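Local coordinates for putative immunoglobulin-blocking virulence protein (Mycoplasma mycoides subsp. capri, PDB 7ADK), which binds antibodies on the mycoplasma surface and, together with the protease MIP, promotes dissociation of the antibody from its antigen, at the interface of chains A and B. Coordinates in Å, arbitrary orientation; residue numbers count along the deposited sequence, not the author numbering. Chains: chain A, Putative immunoglobulin-blocking virulence protein; chain B, Lipoprotein.

The interface of chains A and B. Residues chain A 459-464, 487, 489-490; chain B 677-680.
A loop of the lipoprotein, evidently the MIP protease, lies against two loops of the immunoglobulin-blocking protein MIB. The patch belongs to the MIB-MIP interface, and B:Glu680 is its plug. Chain A hides 125 Å² of its surface. Its carboxylate enters between the A:Ala462-A:Phe463 backbone and the loop carrying A:Asn487 and A:Ser490. The backbone N of A:Phe463 donates a hydrogen bond to OE2 of B:Glu680 at 3.1 Å, arriving nearly along the C-O axis. The hydroxyl OG of A:Ser490 is 3.3 Å from OE2 of B:Glu680. The other carboxylate oxygen, OE1 of B:Glu680, faces ND2 of A:Asn487 at 3.5 Å, with amide and carboxylate planes almost perpendicular. B:Glu680 gets there by folding: CG sits in the crowded position between N and the carbonyl carbon (chi1 58°), and the chain bends again at chi2. A:Lys464 crosses B:Glu680 obliquely, but its NZ stays 6.6 Å from OE2 of B:Glu680, so any attraction is probably long-range.

At the other end, ND2 of B:Asn678 donates to OD2 of A:Asp460. The donor comes from above the carboxylate plane, and the two side chains run side by side with their planes nearly perpendicular. Both have CG in the crowded position. Between these polar ends, the extended B:Lys679 and A:Asn487 reach toward each other. CG and CD of B:Lys679 lie against the amide, and NZ is carried on past it. CG of B:Lys679 is 3.7 Å from CG of A:Asn487.

The second shell fixes that amide. CG of A:Asn487 is anti to the backbone N (chi1 -171°). ND2 of A:Asn487 donates to the carbonyl O of A:Ser459 at 2.8 Å, nearly straight (171° at H) and in both the amide and carbonyl planes.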
# COMPACT_ATOMS: atom_id res chain seq x y z
N SER A 459 -15.62 -2.76 -6.83
CA SER A 459 -15.01 -4.09 -6.68
C SER A 459 -16.00 -5.22 -6.39
O SER A 459 -15.70 -6.38 -6.61
CB SER A 459 -13.96 -4.03 -5.58
OG SER A 459 -13.08 -2.95 -5.79
N ASP A 460 -17.19 -4.90 -5.92
CA ASP A 460 -18.29 -5.83 -5.64
C ASP A 460 -19.24 -6.01 -6.84
O ASP A 460 -20.24 -6.71 -6.72
CB ASP A 460 -19.06 -5.36 -4.40
CG ASP A 460 -19.79 -4.02 -4.59
OD1 ASP A 460 -19.24 -3.10 -5.23
OD2 ASP A 460 -20.92 -3.88 -4.07
N GLN A 461 -18.96 -5.37 -7.97
CA GLN A 461 -19.75 -5.42 -9.21
C GLN A 461 -20.01 -6.86 -9.67
O GLN A 461 -19.08 -7.62 -9.91
CB GLN A 461 -18.97 -4.61 -10.24
CG GLN A 461 -19.57 -4.56 -11.65
CD GLN A 461 -18.74 -3.79 -12.66
OE1 GLN A 461 -19.14 -3.58 -13.78
NE2 GLN A 461 -17.56 -3.33 -12.34
N ALA A 462 -21.28 -7.24 -9.79
CA ALA A 462 -21.69 -8.59 -10.11
C ALA A 462 -21.71 -8.85 -11.62
O ALA A 462 -22.04 -7.97 -12.41
CB ALA A 462 -23.06 -8.83 -9.47
N PHE A 463 -21.40 -10.09 -12.03
CA PHE A 463 -21.40 -10.52 -13.43
C PHE A 463 -22.15 -11.84 -13.70
O PHE A 463 -22.34 -12.16 -14.87
CB PHE A 463 -19.97 -10.58 -13.99
CG PHE A 463 -19.29 -9.24 -14.12
CD1 PHE A 463 -19.60 -8.44 -15.22
CD2 PHE A 463 -18.38 -8.79 -13.16
CE1 PHE A 463 -19.03 -7.17 -15.34
CE2 PHE A 463 -17.79 -7.53 -13.29
CZ PHE A 463 -18.13 -6.71 -14.38
N LYS A 464 -22.64 -12.57 -12.68
CA LYS A 464 -23.35 -13.85 -12.86
C LYS A 464 -24.59 -13.72 -13.76
O LYS A 464 -24.87 -14.63 -14.53
CB LYS A 464 -23.70 -14.50 -11.51
CG LYS A 464 -22.50 -15.01 -10.69
CD LYS A 464 -22.91 -15.83 -9.45
CE LYS A 464 -21.70 -16.36 -8.66
NZ LYS A 464 -22.08 -17.16 -7.47
N ASN A 487 -11.86 -9.92 -8.11
CA ASN A 487 -13.16 -10.53 -7.86
C ASN A 487 -13.56 -11.46 -9.01
O ASN A 487 -14.31 -11.09 -9.90
CB ASN A 487 -14.18 -9.43 -7.54
CG ASN A 487 -15.50 -9.98 -7.05
OD1 ASN A 487 -15.74 -11.18 -6.99
ND2 ASN A 487 -16.41 -9.14 -6.68
N ALA A 489 -15.43 -14.18 -8.65
CA ALA A 489 -16.51 -14.96 -8.05
C ALA A 489 -17.62 -15.44 -9.01
O ALA A 489 -18.42 -16.29 -8.64
CB ALA A 489 -17.12 -14.13 -6.92
N SER A 490 -17.70 -14.91 -10.23
CA SER A 490 -18.68 -15.35 -11.23
C SER A 490 -18.36 -16.73 -11.82
O SER A 490 -17.20 -17.03 -12.11
CB SER A 490 -18.81 -14.31 -12.33
OG SER A 490 -19.31 -13.14 -11.74
N ILE B 677 -15.22 -6.65 1.57
CA ILE B 677 -15.67 -6.73 0.16
C ILE B 677 -16.90 -7.64 0.03
O ILE B 677 -16.83 -8.86 0.20
CB ILE B 677 -14.51 -7.18 -0.77
CG1 ILE B 677 -13.14 -6.51 -0.52
CG2 ILE B 677 -14.92 -6.98 -2.24
CD1 ILE B 677 -13.06 -5.00 -0.67
N ASN B 678 -18.05 -7.07 -0.32
CA ASN B 678 -19.32 -7.77 -0.56
C ASN B 678 -19.42 -8.42 -1.96
O ASN B 678 -20.28 -8.08 -2.77
CB ASN B 678 -20.50 -6.85 -0.21
CG ASN B 678 -20.41 -5.47 -0.84
OD1 ASN B 678 -19.80 -4.57 -0.30
ND2 ASN B 678 -21.00 -5.25 -1.96
N LYS B 679 -18.54 -9.39 -2.24
CA LYS B 679 -18.56 -10.24 -3.45
C LYS B 679 -19.88 -11.01 -3.57
O LYS B 679 -20.40 -11.49 -2.56
CB LYS B 679 -17.38 -11.22 -3.42
CG LYS B 679 -16.01 -10.53 -3.46
CD LYS B 679 -14.84 -11.50 -3.60
CE LYS B 679 -13.54 -10.75 -3.76
NZ LYS B 679 -12.40 -11.63 -4.03
N GLU B 680 -20.40 -11.20 -4.77
CA GLU B 680 -21.61 -11.99 -5.00
C GLU B 680 -21.46 -13.44 -4.50
O GLU B 680 -20.43 -14.09 -4.68
CB GLU B 680 -22.08 -11.94 -6.46
CG GLU B 680 -21.08 -12.41 -7.53
CD GLU B 680 -20.24 -11.26 -8.11
OE1 GLU B 680 -19.54 -10.56 -7.35
OE2 GLU B 680 -20.27 -11.06 -9.33